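PDB 3NI7: bacterial regulatory proteins, TetR family from Nitrosomonas europaea, which probably binds DNA and regulates transcription, as helix-turn-helix regulators of the TetR family do. Local coordinates for residues D10-T15 with Y31-R36; A57-A62 with R103-S108; S64-E69 with S126-W131; L87-L92 with Q176-H181. All blocks are in the same frame, centred on the assembly; numbering follows the deposited sequence.

All four contacts join helices through apolar side chains, but at different levels of the fold. Interaction 1 is buried inside the predicted DNA-binding part, where Thr15, Ile12, Ile33 and the stem of Arg36 pack together. Interactions 2 and 3 both use helix 51-69, which meets helix 99-108 through a Met-aromatic contact in the first and helix 115-135 through another in the second. Interaction 2 is buried near the centre of the chain; interaction 3 is only partly buried, close to the second subunit. Interaction 4 is buried and purely aliphatic apart from one selenium. A salt bridge, Asp14 to Arg61, ties interaction 1 to 2, and Trp91 packs on Ala62 and Met66, joining 2, 3 and 4.

Interaction 1 of 4, residues D10-T15 with Y31-R36; sequences DAIVDT and YDIAAR
Ala11 O is gripped twice by Thr15, the residue that packs on Ile33: the helical Thr15 N bond at 2.9 Å is joined by Thr15 OG1 at 2.7 Å, the two donors reaching the oxygen from opposite faces of the carbonyl plane. With OG1 anti to the carbonyl carbon (chi1 -74°), the hydroxyl folds back on its own helix and CG2 is turned to the partner helix. That methyl meets Ile33 CG2 at 3.4 Å and lies alongside Arg36, whose CB and CD are each 3.8 Å from Thr15 CG2. Ile33 CG2 also reaches Ile12 CG2, at 4.1 Å, the side chains crossing nearly at a right angle. With an alanine at Thr15, Ile33 and the Arg36 stem would probably lose their shared methyl partner and Ala11 O its second donor. Helix 30-36 opens the predicted helix-turn-helix; the segments 10-15 and 31-36 cross at 109°, and Ile12 packs onward against Ile44 of helix 41-47 and Leu54 of helix 51-69.

Interaction 2 of 4, residues A57-A62 with R103-S108; sequences AWFDRA and RQMIMS
The Trp58 and Phe59 rings, neighbours on helix 51-69, face helix 99-108 together: Trp58 CD1 lies over one face of the Phe59 ring, offset toward its rim, and the selenium of Met105, a selenomethionine in the crystal, approaches both rings obliquely. This is a Met-aromatic contact, with Met105 SE 4.2 Å from the centroid of the Trp58 five-membered ring and 43° off its normal. The closest ring atom is Trp58 CD1, 3.5 Å from Met105 SE. The long, flexible chain of a methionine suits the place, because the axes of 57-62 and 103-108 come no nearer than 12.4 Å and Met105, extended beyond CG (chi2 173°), has to bridge the gap. In TetR-family proteins a helix in the position of 51-69 joins the DNA-binding domain to the core, and here Trp58 also packs on Val17 of helix 7-22. The indole nitrogen is satisfied by a hydrogen bond from Trp58 NE1 to Thr102 OG1. Phe59 meets the end methyl of the longer Ile106 branch at a slant, its CZ standing 3.6 Å from Ile106 CD1.

Interaction 3 of 4, residues S64-E69 with S126-W131; sequences SRMLKE and SRTVQW
A Met-aromatic contact joins helix 51-69 to helix 115-135 where segments 64-69 and 126-131 run almost parallel, their axes 15° apart in direction and separated by 12.5 Å. Long side chains are needed to span most of such a distance, and Met66 and Trp131 reach toward each other from opposite directions. The Met66 chain bends at its end (chi3 90°), bringing the CE methyl obliquely against the benzo part of the indole: Met66 CE is 3.4 Å from Trp131 CE3, and Met66 CG is 3.7 Å from Trp131 CZ3. The selenium of this selenomethionine stands farther off, 5.4 Å from the centroid of the six-membered ring of Trp131. Leu67 completes the seat at the ring's edge, near its plane, with Leu67 CD1 3.8 Å from Trp131 CZ2. Thr128 adds a methyl, its CG2 lying 3.8 Å from Met66 CE, while its hydroxyl is bonded to Arg124 O of its own helix. Shrinking Trp131 to an alanine would probably open a gap between the helices, leaving the Met66 methyl and Leu67 CD1 without the indole they rest on. Met66 reaches Leu87 and Trp91 as well, and Ser126 is hydrogen-bonded to Thr151 of the second subunit. Helix 51-69 thus packs on helix 115-135 within the all-helical core of a TetR-family regulator, near the second subunit.

Interaction 4 of 4, residues L87-L92 with Q176-H181; sequences LIMIWL and QFLKRH
Leu178 leaves helix 172-187 with its CB directed at helix 80-96, and CG, anti to the backbone N (chi1 -176°), carries the fork over to that helix. At the fork the two methyls divide the work. CD1 meets the end of Ile88, with Leu178 CD1 4.1 Å from Ile88 CD1. CD2 goes to the root of the same isoleucine, Leu178 CD2 lying 4.0 Å from Ile88 CB, and also to Met89, whose SE is 4.1 Å from Leu178 CD2. A leucine suits the place because its two branches can touch two successive residues of the facing helix. Both helices belong to the helical C-terminal core of the TetR fold, and Leu178 also touches Thr159 of helix 149-164 and His85 of helix 80-96. Met89, a selenomethionine in the crystal, bends at chi2 and chi3, which brings its selenium alongside the leucine as the two chains slide past each other in opposite directions.

Interaction 1 of 4, residues D10-T15 with Y31-R36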
loop_
_atom_site.group_PDB
_atom_site.type_symbol
_atom_site.label_atom_id
_atom_site.label_comp_id
_atom_site.label_asym_id
_atom_site.label_seq_id
_atom_site.Cartn_x
_atom_site.Cartn_y
_atom_site.Cartn_z
ATOM N N ASP A 10 -4.044 -29.283 2.589
ATOM C CA ASP A 10 -5.090 -28.365 2.989
ATOM C C ASP A 10 -5.422 -28.434 4.487
ATOM O O ASP A 10 -5.689 -27.384 5.141
ATOM C CB ASP A 10 -6.339 -28.653 2.174
ATOM C CG ASP A 10 -6.163 -28.342 0.686
ATOM O OD1 ASP A 10 -5.081 -27.831 0.265
ATOM O OD2 ASP A 10 -7.122 -28.585 -0.089
ATOM N N ALA A 11 -5.425 -29.674 5.009
ATOM C CA ALA A 11 -5.661 -29.922 6.418
ATOM C C ALA A 11 -4.571 -29.282 7.280
ATOM O O ALA A 11 -4.834 -28.784 8.384
ATOM C CB ALA A 11 -5.738 -31.344 6.651
ATOM N N ILE A 12 -3.359 -29.258 6.754
ATOM C CA ILE A 12 -2.266 -28.566 7.428
ATOM C C ILE A 12 -2.623 -27.089 7.502
ATOM O O ILE A 12 -2.684 -26.507 8.567
ATOM C CB ILE A 12 -0.877 -28.775 6.701
ATOM C CG1 ILE A 12 -0.440 -30.232 6.775
ATOM C CG2 ILE A 12 0.218 -27.894 7.303
ATOM C CD1 ILE A 12 0.433 -30.641 5.586
ATOM N N VAL A 13 -2.896 -26.485 6.363
ATOM C CA VAL A 13 -3.178 -25.062 6.346
ATOM C C VAL A 13 -4.321 -24.739 7.294
ATOM O O VAL A 13 -4.184 -23.883 8.172
ATOM C CB VAL A 13 -3.520 -24.546 4.939
ATOM C CG1 VAL A 13 -3.903 -23.131 5.025
ATOM C CG2 VAL A 13 -2.317 -24.670 4.005
ATOM N N ASP A 14 -5.427 -25.457 7.150
ATOM C CA ASP A 14 -6.563 -25.245 8.047
ATOM C C ASP A 14 -6.084 -25.269 9.464
ATOM O O ASP A 14 -6.432 -24.403 10.258
ATOM C CB ASP A 14 -7.609 -26.329 7.877
ATOM C CG ASP A 14 -8.267 -26.280 6.530
ATOM O OD1 ASP A 14 -8.092 -25.284 5.799
ATOM O OD2 ASP A 14 -8.952 -27.249 6.168
ATOM N N THR A 15 -5.283 -26.272 9.773
ATOM C CA THR A 15 -4.867 -26.505 11.139
ATOM C C THR A 15 -4.039 -25.348 11.618
ATOM O O THR A 15 -4.254 -24.806 12.707
ATOM C CB THR A 15 -4.061 -27.801 11.233
ATOM O OG1 THR A 15 -4.987 -28.890 11.120
ATOM C CG2 THR A 15 -3.267 -27.890 12.557
ATOM N N TYR A 31 5.497 -28.202 14.869
ATOM C CA TYR A 31 5.319 -29.340 15.759
ATOM C C TYR A 31 3.911 -29.320 16.332
ATOM O O TYR A 31 3.266 -30.359 16.462
ATOM C CB TYR A 31 6.344 -29.303 16.892
ATOM N N ASP A 32 3.438 -28.126 16.670
ATOM C CA ASP A 32 2.096 -27.962 17.208
ATOM C C ASP A 32 1.060 -28.399 16.177
ATOM O O ASP A 32 0.059 -29.028 16.519
ATOM C CB ASP A 32 1.855 -26.510 17.619
ATOM C CG ASP A 32 2.569 -26.142 18.903
ATOM O OD1 ASP A 32 2.621 -26.988 19.820
ATOM O OD2 ASP A 32 3.082 -25.007 18.997
ATOM N N ILE A 33 1.306 -28.063 14.914
ATOM C CA ILE A 33 0.381 -28.423 13.837
ATOM C C ILE A 33 0.317 -29.931 13.804
ATOM O O ILE A 33 -0.762 -30.534 13.709
ATOM C CB ILE A 33 0.854 -27.897 12.453
ATOM C CG1 ILE A 33 0.923 -26.368 12.429
ATOM C CG2 ILE A 33 -0.087 -28.360 11.387
ATOM C CD1 ILE A 33 1.252 -25.810 11.123
ATOM N N ALA A 34 1.517 -30.510 13.877
ATOM C CA ALA A 34 1.734 -31.978 13.933
ATOM C C ALA A 34 0.907 -32.540 15.075
ATOM O O ALA A 34 0.164 -33.528 14.911
ATOM C CB ALA A 34 3.231 -32.304 14.116
ATOM N N ALA A 35 1.046 -31.884 16.225
ATOM C CA ALA A 35 0.454 -32.367 17.454
ATOM C C ALA A 35 -1.049 -32.283 17.225
ATOM O O ALA A 35 -1.715 -33.310 17.333
ATOM C CB ALA A 35 0.909 -31.540 18.633
ATOM N N ARG A 36 -1.535 -31.160 16.749
ATOM C CA ARG A 36 -2.923 -30.979 16.507
ATOM C C ARG A 36 -3.488 -31.971 15.548
ATOM O O ARG A 36 -4.623 -32.335 15.649
ATOM C CB ARG A 36 -3.110 -29.629 15.890
ATOM C CG ARG A 36 -4.126 -28.795 16.568
ATOM C CD ARG A 36 -5.306 -28.622 15.724
ATOM N NE ARG A 36 -5.976 -27.451 16.220
ATOM C CZ ARG A 36 -6.866 -26.733 15.570
ATOM N NH1 ARG A 36 -7.231 -27.053 14.343
ATOM N NH2 ARG A 36 -7.389 -25.705 16.192
#

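Interaction 2 of 4, residues A57-A62 with R103-S108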
loop_
_atom_site.group_PDB
_atom_site.type_symbol
_atom_site.label_atom_id
_atom_site.label_comp_id
_atom_site.label_asym_id
_atom_site.label_seq_id
_atom_site.Cartn_x
_atom_site.Cartn_y
_atom_site.Cartn_z
ATOM N N ALA A 57 0.641 -20.856 0.792
ATOM C CA ALA A 57 -0.539 -21.714 0.570
ATOM C C ALA A 57 -1.886 -20.991 0.888
ATOM O O ALA A 57 -2.910 -21.195 0.205
ATOM C CB ALA A 57 -0.433 -22.926 1.324
ATOM N N TRP A 58 -1.859 -20.122 1.892
ATOM C CA TRP A 58 -3.051 -19.401 2.282
ATOM C C TRP A 58 -3.499 -18.442 1.154
ATOM O O TRP A 58 -4.688 -18.364 0.782
ATOM C CB TRP A 58 -2.771 -18.588 3.555
ATOM C CG TRP A 58 -3.968 -17.954 4.158
ATOM C CD1 TRP A 58 -4.153 -16.648 4.396
ATOM C CD2 TRP A 58 -5.143 -18.619 4.617
ATOM N NE1 TRP A 58 -5.374 -16.440 4.994
ATOM C CE2 TRP A 58 -5.998 -17.645 5.124
ATOM C CE3 TRP A 58 -5.541 -19.957 4.659
ATOM C CZ2 TRP A 58 -7.218 -17.944 5.641
ATOM C CZ3 TRP A 58 -6.752 -20.261 5.172
ATOM C CH2 TRP A 58 -7.588 -19.264 5.655
ATOM N N PHE A 59 -2.532 -17.689 0.646
ATOM C CA PHE A 59 -2.806 -16.752 -0.418
ATOM C C PHE A 59 -3.059 -17.477 -1.736
ATOM O O PHE A 59 -3.802 -17.006 -2.556
ATOM C CB PHE A 59 -1.687 -15.738 -0.510
ATOM C CG PHE A 59 -1.732 -14.732 0.589
ATOM C CD1 PHE A 59 -1.071 -14.919 1.768
ATOM C CD2 PHE A 59 -2.456 -13.603 0.455
ATOM C CE1 PHE A 59 -1.134 -13.967 2.803
ATOM C CE2 PHE A 59 -2.522 -12.671 1.487
ATOM C CZ PHE A 59 -1.847 -12.878 2.662
ATOM N N ASP A 60 -2.513 -18.660 -1.929
ATOM C CA ASP A 60 -2.879 -19.414 -3.118
ATOM C C ASP A 60 -4.278 -19.933 -3.016
ATOM O O ASP A 60 -4.958 -20.129 -4.024
ATOM C CB ASP A 60 -1.922 -20.547 -3.351
ATOM C CG ASP A 60 -0.730 -20.100 -4.111
ATOM O OD1 ASP A 60 -0.895 -19.105 -4.910
ATOM O OD2 ASP A 60 0.353 -20.707 -3.939
ATOM N N ARG A 61 -4.723 -20.180 -1.800
ATOM C CA ARG A 61 -6.063 -20.696 -1.663
ATOM C C ARG A 61 -7.058 -19.633 -2.151
ATOM O O ARG A 61 -8.002 -19.945 -2.889
ATOM C CB ARG A 61 -6.346 -21.138 -0.226
ATOM C CG ARG A 61 -7.702 -21.746 -0.101
ATOM C CD ARG A 61 -7.922 -22.257 1.242
ATOM N NE ARG A 61 -7.094 -23.400 1.460
ATOM C CZ ARG A 61 -7.166 -24.160 2.536
ATOM N NH1 ARG A 61 -8.044 -23.864 3.491
ATOM N NH2 ARG A 61 -6.319 -25.213 2.664
ATOM N N ALA A 62 -6.841 -18.381 -1.746
ATOM C CA ALA A 62 -7.653 -17.241 -2.242
ATOM C C ALA A 62 -7.586 -17.152 -3.776
ATOM O O ALA A 62 -8.596 -17.299 -4.470
ATOM C CB ALA A 62 -7.157 -15.959 -1.635
ATOM N N ARG A 103 -4.215 -10.809 8.716
ATOM C CA ARG A 103 -3.616 -9.548 9.095
ATOM C C ARG A 103 -2.270 -9.808 9.725
ATOM O O ARG A 103 -1.278 -9.206 9.331
ATOM C CB ARG A 103 -4.512 -8.747 10.058
ATOM C CG ARG A 103 -3.904 -7.384 10.462
ATOM C CD ARG A 103 -4.882 -6.423 11.166
ATOM N NE ARG A 103 -5.497 -6.999 12.364
ATOM C CZ ARG A 103 -6.797 -7.285 12.511
ATOM N NH1 ARG A 103 -7.683 -7.080 11.536
ATOM N NH2 ARG A 103 -7.224 -7.796 13.659
ATOM N N GLN A 104 -2.239 -10.711 10.692
ATOM C CA GLN A 104 -1.023 -11.000 11.428
ATOM C C GLN A 104 0.079 -11.474 10.487
ATOM O O GLN A 104 1.224 -11.031 10.584
ATOM C CB GLN A 104 -1.314 -12.022 12.517
ATOM C CG GLN A 104 -2.086 -11.394 13.688
ATOM C CD GLN A 104 -2.449 -12.400 14.802
ATOM O OE1 GLN A 104 -2.841 -13.536 14.523
ATOM N NE2 GLN A 104 -2.308 -11.979 16.060
HETATM N N MSE A 105 -0.285 -12.337 9.549
HETATM C CA MSE A 105 0.661 -12.806 8.541
HETATM C C MSE A 105 1.374 -11.676 7.789
HETATM O O MSE A 105 2.590 -11.772 7.507
HETATM C CB MSE A 105 -0.049 -13.669 7.495
HETATM C CG MSE A 105 -0.445 -15.053 7.980
HETATM SE SE MSE A 105 -1.549 -16.059 6.679
HETATM C CE MSE A 105 -1.337 -17.835 7.493
ATOM N N ILE A 106 0.608 -10.624 7.475
ATOM C CA ILE A 106 1.097 -9.510 6.694
ATOM C C ILE A 106 1.896 -8.567 7.592
ATOM O O ILE A 106 3.026 -8.215 7.260
ATOM C CB ILE A 106 -0.042 -8.762 5.977
ATOM C CG1 ILE A 106 -0.678 -9.654 4.907
ATOM C CG2 ILE A 106 0.462 -7.509 5.330
ATOM C CD1 ILE A 106 0.320 -10.277 3.944
HETATM N N MSE A 107 1.344 -8.174 8.739
HETATM C CA MSE A 107 2.117 -7.351 9.688
HETATM C C MSE A 107 3.456 -8.008 9.929
HETATM O O MSE A 107 4.463 -7.331 10.048
HETATM C CB MSE A 107 1.411 -7.151 11.047
HETATM C CG MSE A 107 0.118 -6.311 11.022
HETATM SE SE MSE A 107 0.208 -4.941 9.537
HETATM C CE MSE A 107 -1.379 -3.736 9.888
ATOM N N SER A 108 3.430 -9.328 9.888
ATOM C CA SER A 108 4.562 -10.157 10.205
ATOM C C SER A 108 5.768 -9.829 9.376
ATOM O O SER A 108 6.847 -9.666 9.903
ATOM C CB SER A 108 4.185 -11.583 9.891
ATOM O OG SER A 108 5.274 -12.424 10.205
#

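Interaction 3 of 4, residues S64-E69 with S126-W131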
loop_
_atom_site.group_PDB
_atom_site.type_symbol
_atom_site.label_atom_id
_atom_site.label_comp_id
_atom_site.label_asym_id
_atom_site.label_seq_id
_atom_site.Cartn_x
_atom_site.Cartn_y
_atom_site.Cartn_z
ATOM N N SER A 64 -7.146 -19.228 -5.909
ATOM C CA SER A 64 -7.860 -20.268 -6.631
ATOM C C SER A 64 -9.379 -20.097 -6.516
ATOM O O SER A 64 -10.109 -20.493 -7.419
ATOM C CB SER A 64 -7.488 -21.626 -6.117
ATOM O OG SER A 64 -8.460 -21.924 -5.137
ATOM N N ARG A 65 -9.867 -19.541 -5.408
ATOM C CA ARG A 65 -11.306 -19.180 -5.329
ATOM C C ARG A 65 -11.624 -18.192 -6.429
ATOM O O ARG A 65 -12.542 -18.366 -7.230
ATOM C CB ARG A 65 -11.712 -18.637 -3.938
ATOM C CG ARG A 65 -12.077 -19.794 -2.912
ATOM C CD ARG A 65 -13.381 -20.582 -3.346
ATOM N NE ARG A 65 -14.540 -19.663 -3.598
ATOM C CZ ARG A 65 -15.032 -19.275 -4.793
ATOM N NH1 ARG A 65 -16.063 -18.435 -4.819
ATOM N NH2 ARG A 65 -14.544 -19.708 -5.961
HETATM N N MSE A 66 -10.773 -17.199 -6.500
HETATM C CA MSE A 66 -10.841 -16.221 -7.550
HETATM C C MSE A 66 -10.811 -16.855 -8.939
HETATM O O MSE A 66 -11.492 -16.458 -9.844
HETATM C CB MSE A 66 -9.666 -15.296 -7.389
HETATM C CG MSE A 66 -9.828 -14.011 -8.054
HETATM SE SE MSE A 66 -8.715 -12.662 -7.188
HETATM C CE MSE A 66 -7.126 -12.931 -8.257
ATOM N N LEU A 67 -9.995 -17.873 -9.109
ATOM C CA LEU A 67 -9.895 -18.529 -10.413
ATOM C C LEU A 67 -11.169 -19.281 -10.768
ATOM O O LEU A 67 -11.596 -19.234 -11.912
ATOM C CB LEU A 67 -8.717 -19.496 -10.432
ATOM C CG LEU A 67 -8.501 -20.320 -11.707
ATOM C CD1 LEU A 67 -8.282 -19.378 -12.860
ATOM C CD2 LEU A 67 -7.343 -21.321 -11.593
ATOM N N LYS A 68 -11.747 -19.992 -9.790
ATOM C CA LYS A 68 -12.980 -20.779 -10.004
ATOM C C LYS A 68 -14.085 -19.828 -10.411
ATOM O O LYS A 68 -14.852 -20.078 -11.345
ATOM C CB LYS A 68 -13.391 -21.551 -8.748
ATOM N N GLU A 69 -14.126 -18.699 -9.738
ATOM C CA GLU A 69 -15.063 -17.659 -10.122
ATOM C C GLU A 69 -14.829 -17.213 -11.555
ATOM O O GLU A 69 -15.776 -17.151 -12.348
ATOM C CB GLU A 69 -14.963 -16.446 -9.181
ATOM C CG GLU A 69 -16.203 -15.538 -9.204
ATOM C CD GLU A 69 -17.486 -16.280 -8.851
ATOM O OE1 GLU A 69 -18.564 -15.963 -9.459
ATOM O OE2 GLU A 69 -17.383 -17.193 -7.967
ATOM N N SER A 126 1.862 -8.058 -8.385
ATOM C CA SER A 126 1.818 -7.708 -9.797
ATOM C C SER A 126 1.061 -8.750 -10.579
ATOM O O SER A 126 0.133 -8.429 -11.294
ATOM C CB SER A 126 3.205 -7.536 -10.393
ATOM O OG SER A 126 3.874 -6.479 -9.753
ATOM N N ARG A 127 1.414 -10.018 -10.427
ATOM C CA ARG A 127 0.710 -11.050 -11.201
ATOM C C ARG A 127 -0.761 -10.972 -10.896
ATOM O O ARG A 127 -1.599 -11.099 -11.782
ATOM C CB ARG A 127 1.173 -12.466 -10.890
ATOM C CG ARG A 127 0.571 -13.492 -11.946
ATOM C CD ARG A 127 0.845 -14.997 -11.605
ATOM N NE ARG A 127 0.551 -15.953 -12.701
ATOM C CZ ARG A 127 -0.655 -16.460 -12.993
ATOM N NH1 ARG A 127 -1.741 -16.095 -12.301
ATOM N NH2 ARG A 127 -0.781 -17.334 -13.993
ATOM N N THR A 128 -1.065 -10.796 -9.617
ATOM C CA THR A 128 -2.469 -10.791 -9.177
ATOM C C THR A 128 -3.237 -9.662 -9.843
ATOM O O THR A 128 -4.278 -9.860 -10.478
ATOM C CB THR A 128 -2.590 -10.634 -7.659
ATOM O OG1 THR A 128 -1.655 -11.505 -6.977
ATOM C CG2 THR A 128 -3.977 -10.972 -7.257
ATOM N N VAL A 129 -2.658 -8.477 -9.746
ATOM C CA VAL A 129 -3.227 -7.320 -10.355
ATOM C C VAL A 129 -3.351 -7.508 -11.842
ATOM O O VAL A 129 -4.343 -7.075 -12.442
ATOM C CB VAL A 129 -2.388 -6.063 -10.021
ATOM C CG1 VAL A 129 -2.586 -4.910 -11.067
ATOM C CG2 VAL A 129 -2.735 -5.597 -8.586
ATOM N N GLN A 130 -2.352 -8.101 -12.472
ATOM C CA GLN A 130 -2.383 -8.160 -13.939
ATOM C C GLN A 130 -3.311 -9.251 -14.393
ATOM O O GLN A 130 -3.915 -9.173 -15.463
ATOM C CB GLN A 130 -1.009 -8.366 -14.479
ATOM C CG GLN A 130 -0.162 -7.146 -14.255
ATOM C CD GLN A 130 1.242 -7.367 -14.616
ATOM O OE1 GLN A 130 1.636 -8.490 -14.937
ATOM N NE2 GLN A 130 2.029 -6.298 -14.587
ATOM N N TRP A 131 -3.453 -10.233 -13.514
ATOM C CA TRP A 131 -4.307 -11.372 -13.714
ATOM C C TRP A 131 -5.757 -10.930 -13.594
ATOM O O TRP A 131 -6.606 -11.365 -14.363
ATOM C CB TRP A 131 -4.009 -12.451 -12.645
ATOM C CG TRP A 131 -4.829 -13.643 -12.858
ATOM C CD1 TRP A 131 -4.503 -14.689 -13.600
ATOM C CD2 TRP A 131 -6.164 -13.876 -12.410
ATOM N NE1 TRP A 131 -5.525 -15.584 -13.650
ATOM C CE2 TRP A 131 -6.569 -15.090 -12.924
ATOM C CE3 TRP A 131 -7.060 -13.162 -11.631
ATOM C CZ2 TRP A 131 -7.813 -15.636 -12.664
ATOM C CZ3 TRP A 131 -8.300 -13.713 -11.374
ATOM C CH2 TRP A 131 -8.660 -14.929 -11.897
#

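Interaction 4 of 4, residues L87-L92 with Q176-H181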
loop_
_atom_site.group_PDB
_atom_site.type_symbol
_atom_site.label_atom_id
_atom_site.label_comp_id
_atom_site.label_asym_id
_atom_site.label_seq_id
_atom_site.Cartn_x
_atom_site.Cartn_y
_atom_site.Cartn_z
ATOM N N LEU A 87 -14.097 -10.285 -8.356
ATOM C CA LEU A 87 -12.932 -11.111 -8.085
ATOM C C LEU A 87 -12.225 -10.656 -6.829
ATOM O O LEU A 87 -11.755 -11.477 -6.071
ATOM C CB LEU A 87 -11.940 -11.058 -9.239
ATOM C CG LEU A 87 -12.477 -11.510 -10.597
ATOM C CD1 LEU A 87 -11.499 -11.119 -11.708
ATOM C CD2 LEU A 87 -12.773 -13.019 -10.532
ATOM N N ILE A 88 -12.097 -9.356 -6.608
ATOM C CA ILE A 88 -11.308 -8.924 -5.467
ATOM C C ILE A 88 -12.049 -9.350 -4.229
ATOM O O ILE A 88 -11.467 -9.890 -3.258
ATOM C CB ILE A 88 -11.005 -7.426 -5.446
ATOM C CG1 ILE A 88 -10.043 -7.062 -6.602
ATOM C CG2 ILE A 88 -10.312 -7.074 -4.143
ATOM C CD1 ILE A 88 -9.890 -5.509 -6.824
HETATM N N MSE A 89 -13.353 -9.209 -4.294
HETATM C CA MSE A 89 -14.157 -9.598 -3.151
HETATM C C MSE A 89 -14.038 -11.090 -2.847
HETATM O O MSE A 89 -13.796 -11.430 -1.712
HETATM C CB MSE A 89 -15.629 -9.133 -3.303
HETATM C CG MSE A 89 -15.846 -7.623 -3.066
HETATM SE SE MSE A 89 -14.779 -6.814 -1.597
HETATM C CE MSE A 89 -15.240 -7.995 -0.063
ATOM N N ILE A 90 -14.132 -11.963 -3.853
ATOM C CA ILE A 90 -13.907 -13.408 -3.637
ATOM C C ILE A 90 -12.571 -13.623 -2.951
ATOM O O ILE A 90 -12.428 -14.367 -2.005
ATOM C CB ILE A 90 -13.863 -14.204 -4.939
ATOM C CG1 ILE A 90 -15.225 -14.264 -5.603
ATOM C CG2 ILE A 90 -13.496 -15.600 -4.636
ATOM C CD1 ILE A 90 -16.159 -15.239 -4.938
ATOM N N TRP A 91 -11.576 -12.935 -3.423
ATOM C CA TRP A 91 -10.263 -13.082 -2.829
ATOM C C TRP A 91 -10.332 -12.696 -1.351
ATOM O O TRP A 91 -9.815 -13.409 -0.493
ATOM C CB TRP A 91 -9.297 -12.163 -3.563
ATOM C CG TRP A 91 -7.901 -12.439 -3.371
ATOM C CD1 TRP A 91 -7.221 -13.473 -3.874
ATOM C CD2 TRP A 91 -6.956 -11.614 -2.691
ATOM N NE1 TRP A 91 -5.888 -13.386 -3.524
ATOM C CE2 TRP A 91 -5.702 -12.253 -2.789
ATOM C CE3 TRP A 91 -7.046 -10.391 -2.006
ATOM C CZ2 TRP A 91 -4.551 -11.741 -2.213
ATOM C CZ3 TRP A 91 -5.919 -9.869 -1.424
ATOM C CH2 TRP A 91 -4.673 -10.551 -1.523
ATOM N N LEU A 92 -10.973 -11.568 -1.037
ATOM C CA LEU A 92 -10.957 -11.134 0.369
ATOM C C LEU A 92 -11.859 -11.967 1.262
ATOM O O LEU A 92 -11.533 -12.206 2.424
ATOM C CB LEU A 92 -11.250 -9.677 0.486
ATOM C CG LEU A 92 -10.086 -8.806 -0.018
ATOM C CD1 LEU A 92 -10.626 -7.472 -0.554
ATOM C CD2 LEU A 92 -9.073 -8.566 1.085
ATOM N N GLN A 176 -18.298 -1.576 -0.291
ATOM C CA GLN A 176 -18.648 -0.221 -0.744
ATOM C C GLN A 176 -17.425 0.601 -1.091
ATOM O O GLN A 176 -17.400 1.239 -2.140
ATOM C CB GLN A 176 -19.439 0.500 0.316
ATOM C CG GLN A 176 -20.280 1.643 -0.255
ATOM C CD GLN A 176 -21.150 2.269 0.774
ATOM O OE1 GLN A 176 -21.798 3.225 0.493
ATOM N NE2 GLN A 176 -21.164 1.703 1.985
ATOM N N PHE A 177 -16.404 0.546 -0.239
ATOM C CA PHE A 177 -15.145 1.282 -0.470
ATOM C C PHE A 177 -14.545 0.940 -1.820
ATOM O O PHE A 177 -14.177 1.820 -2.579
ATOM C CB PHE A 177 -14.147 1.007 0.652
ATOM C CG PHE A 177 -12.775 1.515 0.379
ATOM C CD1 PHE A 177 -11.849 0.735 -0.327
ATOM C CD2 PHE A 177 -12.373 2.740 0.868
ATOM C CE1 PHE A 177 -10.555 1.212 -0.562
ATOM C CE2 PHE A 177 -11.075 3.215 0.642
ATOM C CZ PHE A 177 -10.171 2.461 -0.067
ATOM N N LEU A 178 -14.468 -0.345 -2.112
ATOM C CA LEU A 178 -13.913 -0.821 -3.371
ATOM C C LEU A 178 -14.749 -0.409 -4.550
ATOM O O LEU A 178 -14.241 -0.022 -5.591
ATOM C CB LEU A 178 -13.858 -2.341 -3.363
ATOM C CG LEU A 178 -13.212 -2.988 -4.596
ATOM C CD1 LEU A 178 -11.766 -2.757 -4.493
ATOM C CD2 LEU A 178 -13.552 -4.457 -4.741
ATOM N N LYS A 179 -16.051 -0.545 -4.381
ATOM C CA LYS A 179 -16.991 -0.174 -5.427
ATOM C C LYS A 179 -16.828 1.286 -5.817
ATOM O O LYS A 179 -16.822 1.659 -6.981
ATOM C CB LYS A 179 -18.434 -0.415 -4.977
ATOM C CG LYS A 179 -19.453 -0.295 -6.158
ATOM C CD LYS A 179 -18.958 -1.224 -7.344
ATOM N N ARG A 180 -16.696 2.128 -4.830
ATOM C CA ARG A 180 -16.594 3.521 -5.134
ATOM C C ARG A 180 -15.334 3.877 -5.847
ATOM O O ARG A 180 -15.372 4.500 -6.895
ATOM C CB ARG A 180 -16.733 4.328 -3.864
ATOM C CG ARG A 180 -18.153 4.519 -3.543
ATOM C CD ARG A 180 -18.403 4.790 -2.096
ATOM N NE ARG A 180 -19.857 4.813 -1.898
ATOM C CZ ARG A 180 -20.515 5.510 -0.986
ATOM N NH1 ARG A 180 -19.873 6.225 -0.137
ATOM N NH2 ARG A 180 -21.837 5.522 -0.918
ATOM N N HIS A 181 -14.211 3.453 -5.321
ATOM C CA HIS A 181 -12.959 3.833 -5.943
ATOM C C HIS A 181 -12.853 3.279 -7.359
ATOM O O HIS A 181 -12.286 3.922 -8.247
ATOM C CB HIS A 181 -11.784 3.407 -5.085
ATOM C CG HIS A 181 -11.627 4.235 -3.859
ATOM N ND1 HIS A 181 -12.395 4.051 -2.730
ATOM C CD2 HIS A 181 -10.818 5.287 -3.596
ATOM C CE1 HIS A 181 -12.057 4.946 -1.815
ATOM N NE2 HIS A 181 -11.112 5.720 -2.318
#